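Local atomic coordinates of N-(5'-phosphoribosyl)anthranilate isomerase (Thermococcus kodakarensis, PDB entry 5LHF), a protein that catalyses the isomerisation of N-(5-phospho-beta-D-ribosyl)anthranilate to 1-(2-carboxyphenylamino)-1-deoxy-D-ribulose 5-phosphate, a step of tryptophan biosynthesis. Residues S59-F64 with A68-K73; E21-A26 with K194-I199; E46-A51 with T74-I79; R120-I125 with A154-I159; T27-N32 with R37-K42. One frame throughout, in Å; residues are numbered along the deposited sequence.

Interaction 1. Residues S59-F64 with A68-K73; sequences STMKTF and ANAVEK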
# COMPACT_ATOMS: atom_id res chain seq x y z
N SER A 59 -8.48 -3.01 -1.37
CA SER A 59 -9.86 -2.57 -1.24
C SER A 59 -10.13 -1.92 0.11
O SER A 59 -9.46 -2.20 1.11
CB SER A 59 -10.84 -3.73 -1.44
OG SER A 59 -12.18 -3.25 -1.47
N THR A 60 -11.16 -1.09 0.12
CA THR A 60 -11.70 -0.51 1.34
C THR A 60 -12.90 -1.29 1.86
O THR A 60 -13.54 -0.83 2.82
CB THR A 60 -12.11 0.94 1.09
OG1 THR A 60 -13.06 0.97 0.03
CG2 THR A 60 -10.89 1.77 0.70
N MET A 61 -13.22 -2.43 1.26
CA MET A 61 -14.26 -3.31 1.79
C MET A 61 -14.12 -3.45 3.29
O MET A 61 -13.01 -3.56 3.82
CB MET A 61 -14.19 -4.68 1.11
CG MET A 61 -14.87 -4.70 -0.23
SD MET A 61 -14.68 -6.28 -1.04
CE MET A 61 -12.91 -6.43 -1.29
N LYS A 62 -15.26 -3.45 3.98
CA LYS A 62 -15.31 -3.36 5.43
C LYS A 62 -15.61 -4.68 6.13
O LYS A 62 -15.21 -4.85 7.29
CB LYS A 62 -16.36 -2.32 5.86
CG LYS A 62 -16.21 -0.96 5.20
CD LYS A 62 -17.26 0.04 5.68
CE LYS A 62 -17.12 0.32 7.17
NZ LYS A 62 -15.80 0.92 7.52
N THR A 63 -16.27 -5.62 5.46
CA THR A 63 -16.82 -6.80 6.13
C THR A 63 -16.22 -8.09 5.57
O THR A 63 -15.78 -8.15 4.42
CB THR A 63 -18.35 -6.85 6.01
OG1 THR A 63 -18.74 -7.28 4.69
CG2 THR A 63 -18.96 -5.50 6.29
N PHE A 64 -16.21 -9.11 6.42
CA PHE A 64 -15.69 -10.41 6.00
C PHE A 64 -16.39 -10.96 4.76
O PHE A 64 -15.69 -11.43 3.84
CB PHE A 64 -15.78 -11.40 7.17
CG PHE A 64 -15.33 -12.79 6.81
CD1 PHE A 64 -16.23 -13.73 6.33
CD2 PHE A 64 -14.00 -13.15 6.97
CE1 PHE A 64 -15.82 -15.00 6.00
CE2 PHE A 64 -13.58 -14.42 6.64
CZ PHE A 64 -14.49 -15.35 6.15
N ALA A 68 -14.42 -12.17 1.50
CA ALA A 68 -14.44 -13.58 1.14
C ALA A 68 -14.92 -13.78 -0.29
O ALA A 68 -14.36 -14.58 -1.05
CB ALA A 68 -15.34 -14.35 2.11
N ASN A 69 -16.00 -13.09 -0.67
CA ASN A 69 -16.46 -13.18 -2.05
C ASN A 69 -15.38 -12.75 -3.03
O ASN A 69 -15.17 -13.39 -4.07
CB ASN A 69 -17.71 -12.32 -2.25
CG ASN A 69 -18.15 -12.30 -3.71
OD1 ASN A 69 -18.65 -13.31 -4.22
ND2 ASN A 69 -17.93 -11.17 -4.39
N ALA A 70 -14.69 -11.65 -2.73
CA ALA A 70 -13.71 -11.15 -3.69
C ALA A 70 -12.51 -12.07 -3.78
O ALA A 70 -11.94 -12.25 -4.86
CB ALA A 70 -13.29 -9.72 -3.31
N VAL A 71 -12.12 -12.70 -2.66
CA VAL A 71 -11.01 -13.66 -2.70
C VAL A 71 -11.41 -14.90 -3.49
O VAL A 71 -10.62 -15.43 -4.29
CB VAL A 71 -10.55 -13.99 -1.27
CG1 VAL A 71 -9.49 -15.06 -1.27
CG2 VAL A 71 -9.98 -12.74 -0.62
N GLU A 72 -12.63 -15.41 -3.28
CA GLU A 72 -13.08 -16.57 -4.05
C GLU A 72 -13.10 -16.27 -5.54
O GLU A 72 -12.72 -17.13 -6.35
CB GLU A 72 -14.48 -17.02 -3.61
CG GLU A 72 -14.54 -17.47 -2.19
CD GLU A 72 -15.95 -17.83 -1.75
OE1 GLU A 72 -16.13 -18.16 -0.55
OE2 GLU A 72 -16.88 -17.76 -2.59
N LYS A 73 -13.57 -15.08 -5.93
CA LYS A 73 -13.74 -14.79 -7.36
C LYS A 73 -12.40 -14.52 -8.04
O LYS A 73 -12.23 -14.84 -9.22
CB LYS A 73 -14.68 -13.60 -7.55
CG LYS A 73 -16.13 -13.85 -7.11
CD LYS A 73 -16.82 -14.86 -8.01
CE LYS A 73 -18.34 -14.77 -7.90
NZ LYS A 73 -18.81 -14.88 -6.47

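Interaction 2. Residues E21-A26 with K194-I199; sequences ERYADA and KDRVLI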
# COMPACT_ATOMS: atom_id res chain seq x y z
N GLU A 21 6.05 -4.85 -13.55
CA GLU A 21 6.76 -6.06 -13.16
C GLU A 21 8.26 -5.99 -13.45
O GLU A 21 9.03 -6.77 -12.88
CB GLU A 21 6.16 -7.27 -13.88
CG GLU A 21 4.77 -7.62 -13.36
CD GLU A 21 4.22 -8.88 -13.96
OE1 GLU A 21 3.44 -9.56 -13.27
OE2 GLU A 21 4.56 -9.18 -15.12
N ARG A 22 8.68 -5.07 -14.31
CA ARG A 22 10.10 -4.92 -14.60
C ARG A 22 10.84 -4.16 -13.51
O ARG A 22 12.08 -4.14 -13.51
CB ARG A 22 10.28 -4.24 -15.95
CG ARG A 22 9.72 -5.06 -17.10
CD ARG A 22 10.49 -4.84 -18.39
NE ARG A 22 10.42 -3.45 -18.86
CZ ARG A 22 9.37 -2.93 -19.49
NH1 ARG A 22 8.30 -3.68 -19.73
NH2 ARG A 22 9.40 -1.67 -19.88
N TYR A 23 10.11 -3.56 -12.56
CA TYR A 23 10.71 -2.69 -11.57
C TYR A 23 10.32 -3.00 -10.14
O TYR A 23 11.17 -2.91 -9.25
CB TYR A 23 10.35 -1.23 -11.88
CG TYR A 23 10.79 -0.79 -13.26
CD1 TYR A 23 9.93 -0.91 -14.36
CD2 TYR A 23 12.06 -0.27 -13.48
CE1 TYR A 23 10.33 -0.51 -15.62
CE2 TYR A 23 12.47 0.13 -14.74
CZ TYR A 23 11.60 0.01 -15.80
OH TYR A 23 12.01 0.41 -17.05
N ALA A 24 9.04 -3.33 -9.87
CA ALA A 24 8.55 -3.33 -8.50
C ALA A 24 8.67 -4.71 -7.86
O ALA A 24 8.65 -5.74 -8.54
CB ALA A 24 7.08 -2.88 -8.43
N ASP A 25 8.79 -4.73 -6.53
CA ASP A 25 8.70 -6.00 -5.82
C ASP A 25 7.28 -6.52 -5.70
O ASP A 25 7.09 -7.72 -5.50
CB ASP A 25 9.30 -5.83 -4.43
CG ASP A 25 10.75 -5.40 -4.50
OD1 ASP A 25 11.55 -6.20 -4.99
OD2 ASP A 25 11.07 -4.26 -4.07
N ALA A 26 6.28 -5.64 -5.84
CA ALA A 26 4.88 -6.01 -5.69
C ALA A 26 4.04 -4.97 -6.40
O ALA A 26 4.48 -3.84 -6.63
CB ALA A 26 4.45 -6.11 -4.22
N LYS A 194 0.34 4.08 -15.98
CA LYS A 194 1.69 3.78 -15.48
C LYS A 194 2.71 4.07 -16.57
O LYS A 194 2.58 3.61 -17.71
CB LYS A 194 1.80 2.33 -15.01
CG LYS A 194 0.87 1.94 -13.89
CD LYS A 194 0.87 2.91 -12.72
CE LYS A 194 -0.19 2.49 -11.71
NZ LYS A 194 -0.60 3.54 -10.76
N ASP A 195 3.74 4.86 -16.23
CA ASP A 195 4.64 5.46 -17.21
C ASP A 195 6.09 5.05 -16.94
O ASP A 195 6.59 5.26 -15.83
CB ASP A 195 4.50 6.98 -17.19
CG ASP A 195 5.43 7.67 -18.18
OD1 ASP A 195 5.08 7.75 -19.37
OD2 ASP A 195 6.51 8.13 -17.76
N ARG A 196 6.76 4.52 -17.97
CA ARG A 196 8.09 3.94 -17.76
C ARG A 196 9.10 4.99 -17.32
O ARG A 196 9.95 4.73 -16.46
CB ARG A 196 8.58 3.24 -19.04
CG ARG A 196 9.90 2.47 -18.86
CD ARG A 196 11.14 3.29 -19.23
NE ARG A 196 11.08 3.78 -20.60
CZ ARG A 196 11.97 4.60 -21.14
NH1 ARG A 196 13.01 5.03 -20.43
NH2 ARG A 196 11.83 5.00 -22.40
N VAL A 197 9.04 6.19 -17.90
CA VAL A 197 10.04 7.19 -17.55
C VAL A 197 9.83 7.70 -16.13
O VAL A 197 10.80 7.88 -15.38
CB VAL A 197 10.03 8.34 -18.58
CG1 VAL A 197 10.74 9.56 -18.01
CG2 VAL A 197 10.69 7.87 -19.88
N LEU A 198 8.57 7.88 -15.71
CA LEU A 198 8.29 8.24 -14.32
C LEU A 198 8.72 7.14 -13.36
O LEU A 198 9.26 7.43 -12.28
CB LEU A 198 6.80 8.55 -14.13
CG LEU A 198 6.31 9.79 -14.87
CD1 LEU A 198 4.86 10.04 -14.51
CD2 LEU A 198 7.20 11.01 -14.54
N ILE A 199 8.47 5.88 -13.71
CA ILE A 199 8.89 4.78 -12.84
C ILE A 199 10.41 4.75 -12.72
O ILE A 199 10.95 4.57 -11.62
CB ILE A 199 8.32 3.43 -13.34
CG1 ILE A 199 6.79 3.40 -13.14
CG2 ILE A 199 8.95 2.28 -12.55
CD1 ILE A 199 6.07 2.22 -13.85

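Interaction 3. Residues E46-A51 with T74-I79; sequences ELIEMA and TGAEYI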
# COMPACT_ATOMS: atom_id res chain seq x y z
N GLU A 46 -8.16 -11.56 -13.85
CA GLU A 46 -7.26 -11.82 -14.96
C GLU A 46 -5.86 -11.30 -14.68
O GLU A 46 -4.87 -11.99 -14.94
CB GLU A 46 -7.80 -11.20 -16.25
CG GLU A 46 -6.80 -11.32 -17.40
CD GLU A 46 -6.54 -12.76 -17.82
OE1 GLU A 46 -5.77 -13.48 -17.14
OE2 GLU A 46 -7.11 -13.18 -18.84
N LEU A 47 -5.75 -10.09 -14.13
CA LEU A 47 -4.43 -9.57 -13.81
C LEU A 47 -3.76 -10.43 -12.76
O LEU A 47 -2.56 -10.72 -12.85
CB LEU A 47 -4.53 -8.11 -13.35
CG LEU A 47 -5.28 -7.21 -14.34
CD1 LEU A 47 -5.56 -5.84 -13.75
CD2 LEU A 47 -4.50 -7.08 -15.65
N ILE A 48 -4.52 -10.88 -11.76
CA ILE A 48 -3.96 -11.69 -10.69
C ILE A 48 -3.41 -13.01 -11.24
O ILE A 48 -2.39 -13.52 -10.76
CB ILE A 48 -5.02 -11.90 -9.59
CG1 ILE A 48 -5.17 -10.60 -8.76
CG2 ILE A 48 -4.68 -13.06 -8.66
CD1 ILE A 48 -6.48 -10.55 -7.94
N GLU A 49 -4.07 -13.56 -12.25
CA GLU A 49 -3.63 -14.84 -12.81
C GLU A 49 -2.36 -14.67 -13.62
O GLU A 49 -1.48 -15.54 -13.59
CB GLU A 49 -4.74 -15.44 -13.68
CG GLU A 49 -4.34 -16.71 -14.42
CD GLU A 49 -5.40 -17.17 -15.40
OE1 GLU A 49 -6.22 -16.33 -15.84
OE2 GLU A 49 -5.42 -18.37 -15.74
N MET A 50 -2.22 -13.55 -14.34
CA MET A 50 -1.04 -13.37 -15.18
C MET A 50 0.14 -12.72 -14.46
O MET A 50 1.26 -12.76 -14.99
CB MET A 50 -1.42 -12.55 -16.41
CG MET A 50 -2.46 -13.25 -17.27
SD MET A 50 -1.93 -14.89 -17.83
CE MET A 50 -1.33 -14.50 -19.48
N ALA A 51 -0.05 -12.18 -13.25
CA ALA A 51 1.04 -11.49 -12.57
C ALA A 51 2.21 -12.42 -12.25
O ALA A 51 2.03 -13.59 -11.88
CB ALA A 51 0.53 -10.84 -11.28
N THR A 74 -11.45 -13.92 -7.33
CA THR A 74 -10.20 -13.49 -7.95
C THR A 74 -9.03 -14.45 -7.76
O THR A 74 -8.04 -14.34 -8.48
CB THR A 74 -9.76 -12.12 -7.41
OG1 THR A 74 -9.55 -12.23 -5.99
CG2 THR A 74 -10.82 -11.06 -7.70
N GLY A 75 -9.09 -15.34 -6.78
CA GLY A 75 -7.92 -16.14 -6.51
C GLY A 75 -6.79 -15.40 -5.83
O GLY A 75 -5.67 -15.92 -5.81
N ALA A 76 -7.04 -14.22 -5.27
CA ALA A 76 -5.97 -13.43 -4.68
C ALA A 76 -5.23 -14.21 -3.60
O ALA A 76 -5.84 -14.92 -2.80
CB ALA A 76 -6.52 -12.13 -4.07
N GLU A 77 -3.91 -14.06 -3.59
CA GLU A 77 -3.01 -14.60 -2.59
C GLU A 77 -2.61 -13.55 -1.56
O GLU A 77 -2.20 -13.88 -0.44
CB GLU A 77 -1.77 -15.11 -3.34
CG GLU A 77 -2.01 -16.32 -4.22
CD GLU A 77 -2.05 -17.58 -3.40
OE1 GLU A 77 -2.62 -18.60 -3.87
OE2 GLU A 77 -1.51 -17.54 -2.26
N TYR A 78 -2.67 -12.28 -1.96
CA TYR A 78 -2.30 -11.12 -1.16
C TYR A 78 -3.47 -10.16 -1.14
O TYR A 78 -4.10 -9.93 -2.17
CB TYR A 78 -1.09 -10.39 -1.76
CG TYR A 78 0.16 -11.22 -1.75
CD1 TYR A 78 1.06 -11.15 -0.69
CD2 TYR A 78 0.45 -12.09 -2.80
CE1 TYR A 78 2.21 -11.92 -0.67
CE2 TYR A 78 1.59 -12.85 -2.79
CZ TYR A 78 2.46 -12.77 -1.72
OH TYR A 78 3.60 -13.54 -1.72
N ILE A 79 -3.76 -9.58 0.02
CA ILE A 79 -4.80 -8.57 0.11
C ILE A 79 -4.27 -7.37 0.89
O ILE A 79 -3.45 -7.50 1.80
CB ILE A 79 -6.11 -9.10 0.76
CG1 ILE A 79 -5.91 -9.49 2.23
CG2 ILE A 79 -6.65 -10.30 -0.03
CD1 ILE A 79 -7.22 -9.90 2.93

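Interaction 4. Residues R120-I125 with A154-I159; sequences RLLELI and AKEYPI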
# COMPACT_ATOMS: atom_id res chain seq x y z
N ARG A 120 -0.65 6.66 19.80
CA ARG A 120 -1.96 6.16 19.43
C ARG A 120 -1.87 5.20 18.25
O ARG A 120 -2.58 4.18 18.21
CB ARG A 120 -2.87 7.34 19.10
CG ARG A 120 -4.28 7.00 18.65
CD ARG A 120 -5.09 8.28 18.46
NE ARG A 120 -4.53 9.38 19.25
CZ ARG A 120 -3.90 10.43 18.73
NH1 ARG A 120 -3.76 10.52 17.41
NH2 ARG A 120 -3.41 11.38 19.52
N LEU A 121 -1.00 5.48 17.29
CA LEU A 121 -0.95 4.63 16.10
C LEU A 121 -0.36 3.27 16.43
O LEU A 121 -0.83 2.25 15.92
CB LEU A 121 -0.14 5.31 14.99
CG LEU A 121 -0.14 4.61 13.63
CD1 LEU A 121 -1.55 4.12 13.27
CD2 LEU A 121 0.42 5.55 12.55
N LEU A 122 0.65 3.23 17.31
CA LEU A 122 1.26 1.96 17.67
C LEU A 122 0.28 1.04 18.39
O LEU A 122 0.33 -0.18 18.22
CB LEU A 122 2.50 2.19 18.54
CG LEU A 122 3.78 2.57 17.80
CD1 LEU A 122 4.84 3.11 18.76
CD2 LEU A 122 4.31 1.38 17.03
N GLU A 123 -0.61 1.61 19.21
CA GLU A 123 -1.54 0.74 19.92
C GLU A 123 -2.56 0.12 18.97
O GLU A 123 -2.97 -1.02 19.17
CB GLU A 123 -2.22 1.48 21.08
CG GLU A 123 -3.04 2.71 20.71
CD GLU A 123 -4.45 2.38 20.20
OE1 GLU A 123 -5.00 1.31 20.58
OE2 GLU A 123 -5.01 3.18 19.43
N LEU A 124 -2.96 0.85 17.93
CA LEU A 124 -3.86 0.26 16.93
C LEU A 124 -3.15 -0.82 16.14
O LEU A 124 -3.71 -1.89 15.89
CB LEU A 124 -4.41 1.35 16.00
CG LEU A 124 -5.40 0.88 14.93
CD1 LEU A 124 -6.57 0.11 15.55
CD2 LEU A 124 -5.89 2.06 14.07
N ILE A 125 -1.89 -0.58 15.76
CA ILE A 125 -1.14 -1.53 14.95
C ILE A 125 -0.92 -2.84 15.70
O ILE A 125 -1.02 -3.93 15.13
CB ILE A 125 0.19 -0.89 14.50
CG1 ILE A 125 -0.11 0.29 13.58
CG2 ILE A 125 1.10 -1.91 13.84
CD1 ILE A 125 1.12 1.11 13.17
N ALA A 154 8.38 3.56 12.23
CA ALA A 154 9.29 2.77 11.41
C ALA A 154 10.42 2.15 12.22
O ALA A 154 11.07 1.23 11.73
CB ALA A 154 9.88 3.63 10.28
N LYS A 155 10.66 2.65 13.44
CA LYS A 155 11.68 2.04 14.29
C LYS A 155 11.21 0.72 14.89
O LYS A 155 12.03 -0.14 15.20
CB LYS A 155 12.10 3.02 15.39
CG LYS A 155 12.78 4.27 14.86
CD LYS A 155 13.06 5.27 15.96
CE LYS A 155 13.38 6.63 15.39
NZ LYS A 155 13.80 7.58 16.45
N GLU A 156 9.89 0.56 15.05
CA GLU A 156 9.29 -0.63 15.67
C GLU A 156 8.82 -1.67 14.67
O GLU A 156 8.75 -2.86 15.02
CB GLU A 156 8.10 -0.24 16.55
CG GLU A 156 8.45 0.61 17.75
CD GLU A 156 9.69 0.11 18.48
OE1 GLU A 156 9.72 -1.09 18.83
OE2 GLU A 156 10.62 0.92 18.68
N TYR A 157 8.45 -1.27 13.46
CA TYR A 157 7.99 -2.19 12.44
C TYR A 157 8.64 -1.82 11.12
O TYR A 157 8.91 -0.64 10.87
CB TYR A 157 6.46 -2.15 12.27
CG TYR A 157 5.68 -2.49 13.52
CD1 TYR A 157 5.44 -3.81 13.87
CD2 TYR A 157 5.17 -1.49 14.34
CE1 TYR A 157 4.72 -4.13 15.01
CE2 TYR A 157 4.45 -1.80 15.48
CZ TYR A 157 4.23 -3.12 15.81
OH TYR A 157 3.51 -3.43 16.94
N PRO A 158 8.88 -2.84 10.22
CA PRO A 158 9.35 -2.55 8.85
C PRO A 158 8.19 -2.08 7.97
O PRO A 158 7.61 -2.81 7.18
CB PRO A 158 9.93 -3.89 8.40
CG PRO A 158 9.11 -4.90 9.14
CD PRO A 158 8.77 -4.28 10.47
N ILE A 159 7.83 -0.80 8.12
CA ILE A 159 6.59 -0.32 7.54
C ILE A 159 6.79 0.02 6.06
O ILE A 159 7.91 0.23 5.58
CB ILE A 159 6.05 0.90 8.32
CG1 ILE A 159 7.01 2.08 8.22
CG2 ILE A 159 5.78 0.52 9.79
CD1 ILE A 159 6.50 3.23 7.39

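Interaction 5. Residues T27-N32 with R37-K42; sequences TGVVVN and RKVPLK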
# COMPACT_ATOMS: atom_id res chain seq x y z
N THR A 27 2.82 -5.36 -6.74
CA THR A 27 1.86 -4.42 -7.30
C THR A 27 0.51 -4.66 -6.63
O THR A 27 0.40 -5.40 -5.64
CB THR A 27 1.82 -4.54 -8.83
OG1 THR A 27 1.05 -3.45 -9.38
CG2 THR A 27 1.22 -5.87 -9.27
N GLY A 28 -0.51 -3.98 -7.13
CA GLY A 28 -1.83 -4.06 -6.52
C GLY A 28 -2.90 -3.72 -7.53
O GLY A 28 -2.69 -2.90 -8.43
N VAL A 29 -4.07 -4.36 -7.38
CA VAL A 29 -5.22 -4.06 -8.22
C VAL A 29 -6.40 -3.71 -7.32
O VAL A 29 -6.67 -4.42 -6.34
CB VAL A 29 -5.55 -5.23 -9.17
CG1 VAL A 29 -5.83 -6.54 -8.40
CG2 VAL A 29 -6.75 -4.87 -10.02
N VAL A 30 -7.08 -2.61 -7.63
CA VAL A 30 -8.08 -2.03 -6.73
C VAL A 30 -9.47 -2.51 -7.14
O VAL A 30 -9.84 -2.45 -8.32
CB VAL A 30 -8.01 -0.50 -6.72
CG1 VAL A 30 -9.13 0.10 -5.83
CG2 VAL A 30 -6.61 -0.03 -6.27
N VAL A 31 -10.25 -2.99 -6.17
CA VAL A 31 -11.62 -3.43 -6.40
C VAL A 31 -12.51 -2.85 -5.31
O VAL A 31 -12.06 -2.54 -4.21
CB VAL A 31 -11.77 -4.97 -6.43
CG1 VAL A 31 -10.97 -5.59 -7.59
CG2 VAL A 31 -11.38 -5.60 -5.08
N ASN A 32 -13.80 -2.74 -5.63
CA ASN A 32 -14.84 -2.39 -4.66
C ASN A 32 -14.37 -1.27 -3.71
O ASN A 32 -14.37 -1.41 -2.49
CB ASN A 32 -15.28 -3.63 -3.86
CG ASN A 32 -15.92 -4.71 -4.75
OD1 ASN A 32 -16.52 -4.40 -5.78
ND2 ASN A 32 -15.81 -5.97 -4.34
N ARG A 37 -8.71 3.84 -9.91
CA ARG A 37 -8.06 2.63 -10.37
C ARG A 37 -8.93 1.40 -10.20
O ARG A 37 -8.44 0.28 -10.44
CB ARG A 37 -6.73 2.40 -9.62
CG ARG A 37 -5.85 3.66 -9.47
CD ARG A 37 -5.60 4.31 -10.81
NE ARG A 37 -4.77 3.47 -11.66
CZ ARG A 37 -4.31 3.84 -12.85
NH1 ARG A 37 -4.60 5.04 -13.32
NH2 ARG A 37 -3.56 3.00 -13.56
N LYS A 38 -10.17 1.57 -9.75
CA LYS A 38 -11.06 0.44 -9.55
C LYS A 38 -11.30 -0.29 -10.87
O LYS A 38 -11.45 0.35 -11.92
CB LYS A 38 -12.38 0.92 -8.94
CG LYS A 38 -13.39 -0.17 -8.64
CD LYS A 38 -14.69 0.45 -8.13
CE LYS A 38 -15.83 0.21 -9.10
NZ LYS A 38 -16.67 -0.95 -8.73
N VAL A 39 -11.27 -1.61 -10.83
CA VAL A 39 -11.64 -2.47 -11.95
C VAL A 39 -12.65 -3.49 -11.45
O VAL A 39 -12.70 -3.79 -10.23
CB VAL A 39 -10.41 -3.17 -12.58
CG1 VAL A 39 -9.39 -2.17 -13.11
CG2 VAL A 39 -9.77 -4.18 -11.60
N PRO A 40 -13.48 -4.05 -12.34
CA PRO A 40 -14.35 -5.16 -11.92
C PRO A 40 -13.57 -6.39 -11.46
O PRO A 40 -12.43 -6.61 -11.87
CB PRO A 40 -15.18 -5.46 -13.18
CG PRO A 40 -14.93 -4.30 -14.11
CD PRO A 40 -13.62 -3.71 -13.75
N LEU A 41 -14.22 -7.19 -10.61
CA LEU A 41 -13.57 -8.41 -10.08
C LEU A 41 -13.04 -9.31 -11.18
O LEU A 41 -11.96 -9.89 -11.04
CB LEU A 41 -14.55 -9.19 -9.19
CG LEU A 41 -14.86 -8.67 -7.79
CD1 LEU A 41 -15.71 -9.67 -7.02
CD2 LEU A 41 -13.60 -8.36 -7.02
N LYS A 42 -13.80 -9.49 -12.28
CA LYS A 42 -13.29 -10.36 -13.33
C LYS A 42 -12.00 -9.80 -13.93
O LYS A 42 -11.08 -10.55 -14.27
CB LYS A 42 -14.34 -10.55 -14.43
CG LYS A 42 -13.89 -11.51 -15.49
CD LYS A 42 -14.68 -11.34 -16.76
CE LYS A 42 -14.98 -12.68 -17.36
NZ LYS A 42 -13.89 -13.16 -18.20
O HOH W 1 -6.21 -1.08 -9.94
O HOH W 2 -14.61 -3.69 -8.21

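Interaction 1. Residues S59-F64 with A68-K73
Phe64 and Ala68 are tied first through the backbone: Ala68 N donates to Phe64 O at 2.8 Å, and the 168° angle at the hydrogen marks an almost straight i to i+4 helical bond. Apolar contacts come next. Met61 CE lies 3.9 Å from Ala70 CB; the chain runs extended through chi2 and bends only at chi3 (-63°), which swings the terminal methyl onto the helix. The Phe64 ring, carried with CG anti to the backbone N (chi1 177°), brings CE1 obliquely to 4.0 Å from Ala68 CB. That ring also makes a cation-pi contact with Arg92 of helix 87-97. Polar bonds shape the loop itself: Ser59 OG accepts from Met61 N at 3.0 Å, an ST turn, while Thr63 takes the N-cap position. Met61 O is held by Trp67 NE1 and Ser83 OG. Strand 55-59, a short loop and helix 64-74 thus make the beta-alpha connection characteristic of a TIM barrel.

Interaction 2. Residues E21-A26 with K194-I199
Where the TIM barrel closes, Tyr23, in the loop between helix 14-20 and strand 26-30, packs against Arg196 and Ile199 of the last helix, 196-207. Ile199 CG2 sits over one face of the Tyr23 ring, 4.0 Å from its centroid and 26° off the normal, a CH-pi contact. Ile199 CG2 is displaced toward the rim, 3.6 Å from Tyr23 CG. The torsion of Ile199 explains this reach: with CG1 beside the backbone N (chi1 -69°), CG2 stands anti to that N and faces the ring. Farther out, Tyr23 OH comes within 3.5 Å of Arg196 CG, and the ring and guanidinium planes lie only 15° apart.

Glu200, one residue beyond Ile199, engages both polar ends, through a hydrogen bond with Tyr23 OH and a salt bridge to Arg196 NH1, and its carboxylate probably eases the nearness of two like charges, Arg22 NH2 and Arg196 NE being 5.7 Å apart. Ile199 also reaches Leu19 and Ile8, which places the contact where the final helix lies over the first strand and helix of the barrel. The start of that helix is N-capped by Asp195, whose OD2 accepts from Leu198 N at 2.9 Å with its anti lone pair.

Interaction 3. Residues E46-A51 with T74-I79
Ile48 of helix 41-50 presses on Thr74, Gly75 and Ala76, the turn by which the TIM-barrel chain passes from helix 64-74 to strand 78-81. Its two branches divide the work. Ile48 CG2, anti to the backbone N, rests 3.6 Å from Thr74 O. CG1 lies beside that N (chi1 -75°), and an extended chi2 of 162° carries Ile48 CD1 to 3.7 Å from Thr74 CB and 4.2 Å from Ala76 CB. The same residue touches Ile55 and Leu57, so it fills the angle between turn and barrel wall. Were this residue cut back to an alanine, a gap would probably open between the helix and the Thr74-Ala76 turn, with Thr74 CB and Ala76 CB deprived of one apolar neighbour. Gly75 makes the turn with a positive phi of 73°, where a CB would strike the preceding carbonyl oxygen. Thr74 steadies it: OG1, also hydrogen-bonded with Ala70 O, accepts from Ala76 N at 3.3 Å, an ST turn.

Interaction 4. Residues R120-I125 with A154-I159
Leu122 of helix 114-126 meets Glu156 and Tyr157 at the end of helix 143-156, a contact between two outer helices of the TIM barrel. The first residue of 154-159 to touch is Glu156, which contributes only its aliphatic base: Glu156 CB lies 4.1 Å from Leu122 CD2, and the bend at chi2 (-44°) leads the carboxylate away from helix 114-126. Tyr157, already outside the helix, does most of the work. Its ring is touched in two distinct ways. Leu122 CD2 approaches in the ring plane, at the edge, 3.5 Å from Tyr157 CE2. Ile125 CG2 stands instead over one face, 4.0 Å from the ring centroid and 23° off the normal, a CH-pi contact offset toward the rim. The ring is therefore lodged in the corner between side chains one helical turn apart. A serine in its place would probably leave Leu122 CD2 and Ile125 CG2 without the ring they share and open a gap at the end of helix 143-156. Next, Pro158 is the centre of an inverse gamma turn, after which the chain enters strand 160-162. Ile159 then bonds through its backbone with Gly181 and packs on Ile153, itself in contact with Leu122 and Ile125. Of the Tyr157 ring atoms, CE2 is the one nearest to the isoleucine methyl, with Ile125 CG2 3.7 Å from Tyr157 CE2.

Interaction 5. Residues T27-N32 with R37-K42
Val29 and Val39 form the tight part of this contact: their CG2 methyls are 3.5 Å apart, closer than usual for two carbons, and the side chains cross at about a right angle. With Val39 CG1 anti to the carbonyl carbon (chi1 -60°), CG2 falls between the backbone N and that carbon and faces the strand. Beside this pair, Val31 CG1 meets Leu41 CD2 at 3.9 Å, again nearly perpendicular. Leu41 in turn reaches Ala70 and Thr74 of helix 64-74. One direct hydrogen bond joins the backbones, Val39 N to Val30 O at 3.0 Å and 159° at the hydrogen.

The other side is looser and wetter. One water accepts from Val30 N and donates to Arg37 O at 2.7 Å. A second accepts from Asn32 N and donates to Val39 O at 2.8 Å, with a weak bond from Lys38 NZ besides. Lys38 CG merely lies alongside, 4.0 Å from Asn32 N, while the Arg37 side chain turns away to Glu16, Glu189 and Gly192 O. In the strand-to-helix part of the beta-alpha-beta unit 26-30, 41-50, 55-59, methyls therefore supply the close fit, whereas two waters bridge backbone groups, consistent with residues 29-32 and 37-41 running 74° apart.

Interactions 1, 3 and 5 form one neighbourhood, their centres 10 to 13 Å apart. Interactions 3 and 5 use the same helix, 41-50, and both reach the barrel sheet; interaction 1 meets interaction 5 through Ser59 with Val31 and Met61 with Asn32, and interaction 3 through Val71. Of the five, interaction 1 is the one buried contact, the others being partly buried. Interaction 4 lies across the chain's centre from interactions 2, 3 and 5, with no touch to any of the others. Chemistry follows place: interactions 2 and 4 set a tyrosine face against an isoleucine methyl between distant segments, interaction 3 is van der Waals contact of one isoleucine with a turn, and interactions 1 and 5 add backbone bonds between near neighbours in sequence.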